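Local coordinates for protein putative phosphatase (Bacteroides thetaiotaomicron, PDB 3KYA) that is of unproven function but may be a phosphatase, binds zinc ions and carries an IPT/TIG domain, at residues Y361-G366 with G410-T414; M371-G377 with Y394-N400. All coordinates share one frame; numbering follows the deposited sequence. Where two conformers were deposited one is given.

Contact 1 (Y361-G366 with G410-T414). With EDO (1,2-ethanediol), chain F.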
loop_
_atom_site.group_PDB
_atom_site.type_symbol
_atom_site.label_atom_id
_atom_site.label_comp_id
_atom_site.label_asym_id
_atom_site.label_seq_id
_atom_site.Cartn_x
_atom_site.Cartn_y
_atom_site.Cartn_z
ATOM N N TYR A 361 -17.066 -7.966 -3.903
ATOM C CA TYR A 361 -15.639 -8.175 -3.710
ATOM C C TYR A 361 -14.894 -6.968 -4.277
ATOM O O TYR A 361 -14.788 -6.802 -5.501
ATOM C CB TYR A 361 -15.161 -9.470 -4.364
ATOM C CG TYR A 361 -13.663 -9.619 -4.271
ATOM C CD1 TYR A 361 -13.043 -9.778 -3.041
ATOM C CD2 TYR A 361 -12.863 -9.582 -5.407
ATOM C CE1 TYR A 361 -11.661 -9.892 -2.939
ATOM C CE2 TYR A 361 -11.481 -9.706 -5.313
ATOM C CZ TYR A 361 -10.890 -9.866 -4.077
ATOM O OH TYR A 361 -9.520 -9.974 -3.981
ATOM N N ARG A 362 -14.400 -6.107 -3.391
ATOM C CA ARG A 362 -13.663 -4.925 -3.815
ATOM C C ARG A 362 -12.744 -4.425 -2.732
ATOM O O ARG A 362 -13.186 -4.079 -1.625
ATOM C CB ARG A 362 -14.619 -3.785 -4.209
ATOM C CG ARG A 362 -13.897 -2.552 -4.727
ATOM C CD ARG A 362 -14.846 -1.407 -5.030
ATOM N NE ARG A 362 -14.111 -0.251 -5.533
ATOM C CZ ARG A 362 -13.887 0.015 -6.823
ATOM N NH1 ARG A 362 -14.356 -0.779 -7.786
ATOM N NH2 ARG A 362 -13.199 1.100 -7.161
ATOM N N ASP A 363 -11.458 -4.404 -3.051
ATOM C CA ASP A 363 -10.464 -3.819 -2.175
ATOM C C ASP A 363 -10.530 -2.311 -2.380
ATOM O O ASP A 363 -10.436 -1.823 -3.511
ATOM C CB ASP A 363 -9.082 -4.388 -2.467
ATOM C CG ASP A 363 -8.950 -5.835 -2.006
ATOM O OD1 ASP A 363 -9.559 -6.186 -0.963
ATOM O OD2 ASP A 363 -8.236 -6.608 -2.672
ATOM N N ASP A 364 -10.743 -1.590 -1.282
ATOM C CA ASP A 364 -10.872 -0.134 -1.299
ATOM C C ASP A 364 -10.819 0.360 0.163
ATOM O O ASP A 364 -10.543 -0.429 1.079
ATOM C CB ASP A 364 -12.184 0.266 -1.979
ATOM C CG ASP A 364 -12.112 1.625 -2.672
ATOM O OD1 ASP A 364 -11.353 2.515 -2.229
ATOM O OD2 ASP A 364 -12.831 1.789 -3.671
ATOM N N VAL A 365 -11.087 1.650 0.374
ATOM C CA VAL A 365 -11.034 2.276 1.692
ATOM C C VAL A 365 -12.421 2.417 2.293
ATOM O O VAL A 365 -13.375 2.807 1.609
ATOM C CB VAL A 365 -10.408 3.711 1.600
ATOM C CG1 VAL A 365 -10.324 4.373 2.988
ATOM C CG2 VAL A 365 -9.042 3.654 0.957
ATOM N N GLY A 366 -12.528 2.131 3.584
ATOM C CA GLY A 366 -13.777 2.309 4.321
ATOM C C GLY A 366 -15.020 1.661 3.732
ATOM O O GLY A 366 -14.991 0.488 3.339
ATOM N N GLY A 410 -8.706 1.804 7.813
ATOM C CA GLY A 410 -9.815 1.284 7.028
ATOM C C GLY A 410 -9.502 0.870 5.601
ATOM O O GLY A 410 -10.416 0.695 4.797
ATOM N N ILE A 411 -8.230 0.710 5.261
ATOM C CA ILE A 411 -7.889 0.216 3.930
ATOM C C ILE A 411 -8.017 -1.321 3.924
ATOM O O ILE A 411 -7.374 -2.007 4.728
ATOM C CB ILE A 411 -6.490 0.643 3.480
ATOM C CG1 ILE A 411 -6.400 2.174 3.414
ATOM C CG2 ILE A 411 -6.173 0.059 2.117
ATOM C CD1 ILE A 411 -5.099 2.704 2.795
ATOM N N VAL A 412 -8.868 -1.834 3.036
ATOM C CA VAL A 412 -9.093 -3.261 2.895
ATOM C C VAL A 412 -8.345 -3.796 1.674
ATOM O O VAL A 412 -8.447 -3.250 0.574
ATOM C CB VAL A 412 -10.585 -3.606 2.768
ATOM C CG1 VAL A 412 -10.789 -5.150 2.773
ATOM C CG2 VAL A 412 -11.387 -2.945 3.897
ATOM N N SER A 413 -7.600 -4.881 1.888
ATOM C CA SER A 413 -6.857 -5.553 0.826
ATOM C C SER A 413 -7.096 -7.072 0.900
ATOM O O SER A 413 -7.812 -7.555 1.791
ATOM C CB SER A 413 -5.366 -5.234 0.933
ATOM O OG SER A 413 -4.838 -5.662 2.172
ATOM N N THR A 414 -6.531 -7.807 -0.055
ATOM C CA THR A 414 -6.656 -9.255 -0.081
ATOM C C THR A 414 -5.289 -9.812 0.271
ATOM O O THR A 414 -4.300 -9.503 -0.402
ATOM C CB THR A 414 -7.150 -9.770 -1.434
ATOM O OG1 THR A 414 -8.457 -9.240 -1.688
ATOM C CG2 THR A 414 -7.240 -11.294 -1.436
HETATM C C1 EDO F . -9.081 -6.852 -6.272
HETATM O O1 EDO F . -8.121 -6.610 -5.228
HETATM C C2 EDO F . -10.490 -6.448 -5.832
HETATM O O2 EDO F . -10.595 -5.029 -5.660
#

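Contact 2 (M371-G377 with Y394-N400)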
loop_
_atom_site.group_PDB
_atom_site.type_symbol
_atom_site.label_atom_id
_atom_site.label_comp_id
_atom_site.label_asym_id
_atom_site.label_seq_id
_atom_site.Cartn_x
_atom_site.Cartn_y
_atom_site.Cartn_z
HETATM N N MSE A 371 -17.320 -6.797 0.595
HETATM C CA MSE A 371 -17.042 -8.137 1.096
HETATM C C MSE A 371 -18.344 -8.951 1.026
HETATM O O MSE A 371 -19.399 -8.425 0.664
HETATM C CB MSE A 371 -16.476 -8.056 2.511
HETATM C CG MSE A 371 -17.377 -7.304 3.487
HETATM SE SE MSE A 371 -16.524 -6.830 5.176
HETATM C CE MSE A 371 -15.213 -5.519 4.632
ATOM N N ASN A 372 -18.283 -10.238 1.356
ATOM C CA ASN A 372 -19.448 -11.086 1.216
ATOM C C ASN A 372 -19.434 -12.193 2.277
ATOM O O ASN A 372 -18.741 -13.199 2.127
ATOM C CB ASN A 372 -19.479 -11.649 -0.206
ATOM C CG ASN A 372 -20.799 -12.276 -0.563
ATOM O OD1 ASN A 372 -21.628 -12.543 0.304
ATOM N ND2 ASN A 372 -21.010 -12.514 -1.855
ATOM N N ASN A 373 -20.245 -11.987 3.317
ATOM C CA ASN A 373 -20.324 -12.898 4.473
ATOM C C ASN A 373 -18.997 -12.916 5.236
ATOM O O ASN A 373 -18.306 -13.954 5.277
ATOM C CB ASN A 373 -20.741 -14.344 4.107
ATOM C CG ASN A 373 -22.227 -14.498 3.838
ATOM O OD1 ASN A 373 -22.946 -15.118 4.624
ATOM N ND2 ASN A 373 -22.689 -13.953 2.729
ATOM N N PRO A 374 -18.610 -11.772 5.833
ATOM C CA PRO A 374 -17.372 -11.722 6.615
ATOM C C PRO A 374 -17.529 -12.533 7.902
ATOM O O PRO A 374 -18.519 -12.349 8.636
ATOM C CB PRO A 374 -17.206 -10.239 6.936
ATOM C CG PRO A 374 -18.604 -9.691 6.917
ATOM C CD PRO A 374 -19.337 -10.484 5.873
ATOM N N CYS A 375 -16.582 -13.433 8.151
ATOM C CA CYS A 375 -16.635 -14.307 9.325
ATOM C C CYS A 375 -15.492 -13.998 10.311
ATOM O O CYS A 375 -15.216 -12.823 10.569
ATOM C CB CYS A 375 -16.732 -15.779 8.879
ATOM S SG CYS A 375 -18.318 -16.169 8.022
ATOM N N GLN A 376 -14.802 -15.011 10.828
ATOM C CA GLN A 376 -13.873 -14.786 11.929
ATOM C C GLN A 376 -12.704 -13.881 11.575
ATOM O O GLN A 376 -12.146 -13.974 10.488
ATOM C CB GLN A 376 -13.344 -16.116 12.479
ATOM C CG GLN A 376 -12.698 -15.984 13.864
ATOM C CD GLN A 376 -12.512 -17.323 14.554
ATOM O OE1 GLN A 376 -12.521 -18.365 13.903
ATOM N NE2 GLN A 376 -12.344 -17.297 15.883
ATOM N N GLY A 377 -12.327 -13.039 12.531
ATOM C CA GLY A 377 -11.235 -12.103 12.372
ATOM C C GLY A 377 -10.284 -12.120 13.549
ATOM O O GLY A 377 -10.670 -12.471 14.659
ATOM N N TYR A 394 -7.182 -9.149 10.251
ATOM C CA TYR A 394 -7.320 -10.110 9.164
ATOM C C TYR A 394 -8.600 -10.891 9.393
ATOM O O TYR A 394 -8.882 -11.252 10.531
ATOM C CB TYR A 394 -6.143 -11.083 9.138
ATOM C CG TYR A 394 -4.840 -10.436 8.740
ATOM C CD1 TYR A 394 -4.104 -9.684 9.646
ATOM C CD2 TYR A 394 -4.343 -10.584 7.455
ATOM C CE1 TYR A 394 -2.892 -9.098 9.277
ATOM C CE2 TYR A 394 -3.151 -9.998 7.077
ATOM C CZ TYR A 394 -2.435 -9.252 7.978
ATOM O OH TYR A 394 -1.249 -8.677 7.571
ATOM N N PHE A 395 -9.379 -11.127 8.339
ATOM C CA PHE A 395 -10.631 -11.882 8.484
ATOM C C PHE A 395 -10.907 -12.744 7.267
ATOM O O PHE A 395 -10.436 -12.453 6.162
ATOM C CB PHE A 395 -11.821 -10.950 8.768
ATOM C CG PHE A 395 -12.298 -10.152 7.574
ATOM C CD1 PHE A 395 -11.767 -8.890 7.275
ATOM C CD2 PHE A 395 -13.300 -10.656 6.756
ATOM C CE1 PHE A 395 -12.230 -8.164 6.171
ATOM C CE2 PHE A 395 -13.765 -9.936 5.667
ATOM C CZ PHE A 395 -13.221 -8.681 5.376
ATOM N N VAL A 396 -11.637 -13.836 7.481
ATOM C CA VAL A 396 -12.019 -14.710 6.384
ATOM C C VAL A 396 -13.338 -14.171 5.796
ATOM O O VAL A 396 -14.315 -13.996 6.516
ATOM C CB VAL A 396 -12.075 -16.220 6.792
ATOM C CG1 VAL A 396 -10.643 -16.771 6.885
ATOM C CG2 VAL A 396 -12.903 -16.485 8.099
ATOM N N ASP A 397 -13.300 -13.880 4.494
ATOM C CA ASP A 397 -14.421 -13.303 3.718
ATOM C C ASP A 397 -15.021 -14.509 3.022
ATOM O O ASP A 397 -14.578 -14.905 1.947
ATOM C CB ASP A 397 -13.855 -12.273 2.762
ATOM C CG ASP A 397 -14.921 -11.448 2.060
ATOM O OD1 ASP A 397 -16.110 -11.522 2.460
ATOM O OD2 ASP A 397 -14.541 -10.721 1.118
ATOM N N ARG A 398 -16.046 -15.081 3.642
ATOM C CA ARG A 398 -16.491 -16.444 3.283
ATOM C C ARG A 398 -16.815 -16.701 1.827
ATOM O O ARG A 398 -16.255 -17.628 1.240
ATOM C CB ARG A 398 -17.654 -16.934 4.181
ATOM C CG ARG A 398 -17.911 -18.431 4.019
ATOM C CD ARG A 398 -18.936 -19.021 5.009
ATOM N NE ARG A 398 -20.250 -18.407 4.850
ATOM C CZ ARG A 398 -21.187 -18.782 3.983
ATOM N NH1 ARG A 398 -21.001 -19.790 3.136
ATOM N NH2 ARG A 398 -22.342 -18.123 3.960
ATOM N N LEU A 399 -17.696 -15.887 1.243
ATOM C CA LEU A 399 -18.138 -16.128 -0.127
ATOM C C LEU A 399 -17.195 -15.553 -1.180
ATOM O O LEU A 399 -17.459 -15.669 -2.376
ATOM C CB LEU A 399 -19.592 -15.655 -0.318
ATOM C CG LEU A 399 -20.633 -16.531 0.396
ATOM C CD1 LEU A 399 -22.054 -15.979 0.228
ATOM C CD2 LEU A 399 -20.568 -17.999 -0.080
ATOM N N ASN A 400 -16.107 -14.937 -0.732
ATOM C CA ASN A 400 -15.046 -14.489 -1.641
ATOM C C ASN A 400 -13.803 -15.387 -1.547
ATOM O O ASN A 400 -12.789 -15.094 -2.165
ATOM C CB ASN A 400 -14.694 -13.026 -1.401
ATOM C CG ASN A 400 -15.802 -12.092 -1.835
ATOM O OD1 ASN A 400 -16.500 -12.363 -2.816
ATOM N ND2 ASN A 400 -15.981 -10.992 -1.104
HETATM O O HOH W 1 -18.909 -11.485 -3.782
#

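Contact 1 (Y361-G366 with G410-T414)
Tyr361 presents the edge of its phenol ring to Thr414, whose OG1 sits near the ring plane, 2.6 Å from Tyr361 OH. Ethanediol lies oblique to that ring, its C2 3.4 Å from Tyr361 CE2, and Arg418 makes a cation-pi contact with the Tyr361 ring. The Arg362 guanidinium meets Asp364 OD2 at its edge, in plane, as a salt bridge (NE to OD2 3.0 Å); the Asp364 side chain lies about 3 Å from a bound zinc ion. The Asp363 carboxylate takes the Thr414 hydroxyl on the syn lone pair of OD2 (OG1 to OD2 2.8 Å). Since Tyr361 OH donates to the same OG1, two directed hydrogen bonds form a chain. Asp363 OD2 also accepts ethanediol O1, and Arg404 forms a salt bridge with OD1. A phenylalanine in place of Tyr361 would probably leave Thr414 OG1 without its donor. In Thr414 the hydroxyl stands anti to the carbonyl carbon (chi1 -62°), between donor and acceptor. Val412 N to Asp364 O (2.9 Å, 165°) and Gly366 N to Gly410 O enclose the single Val365-Ile411 bridge. The loop runs roughly antiparallel to edge strand 412-415 (end-to-end directions 158° apart), consistent with a beta-propeller blade.

Contact 2 (M371-G377 with Y394-N400)
Cys375 and Val396 begin the backbone pairing: Cys375 N donates nearly straight to Val396 O (2.9 Å, 168°), and Val396 N returns a bond to Gln376 O at 3.1 Å. Pro374 faces Asp397, and Gly377 faces Phe395, as non-hydrogen-bonded antiparallel pairs; the one-residue shift between them is a beta bulge. Beyond the strands, Arg398 N and Leu399 N bond to Asn373 O and Asn372 O. Strands 374-381 and 391-397 form a beta hairpin, one side of a four-stranded antiparallel sheet that probably is a beta-propeller blade. Among polar side chains, Asp397 OD1 receives Asn372 N on the syn lone pair (2.8 Å), while OD2 takes Asn400 ND2 from above the carboxylate plane (2.7 Å) and pairs with Arg404. A water bridges Asn372 ND2 and Asn400 OD1. Arg398 NH1 forms a salt bridge with Asp445; its NH2 makes a weak bond to Asn373 OD1 (3.1 Å), doubtful because Asn373 has two conformers. Apolar contacts gather on the Phe395 ring, whose CG lies between the backbone N and carbonyl carbon (chi1 74°), turning the ring toward Pro374 CB (3.7 Å from CE2) and Met371. The selenium of selenomethionine Met371 lies 3.8 Å from Phe395 CZ, an oblique Met-aromatic contact.

Both contacts reach one four-stranded sheet, at opposite borders: contact 2 joins its first two strands, while contact 1 fastens its last strand, 412-415, to the loop that leads into its first, 374-381. Along the chain contact 2 is nested inside the loop that contact 1 closes, and they touch where Tyr361 CB comes 3.5 Å from Asn400 OD1. Contact 2 is buried, its centre about 10 Å from that of the chain, and combines regular strand pairing with ring packing. Contact 1, about 17 Å out, lies at the surface and combines a hydroxyl-carboxylate chain with two backbone bonds round one isolated bridge. Arg404 ties them together, forming salt bridges with Asp363 in one and Asp397 in the other.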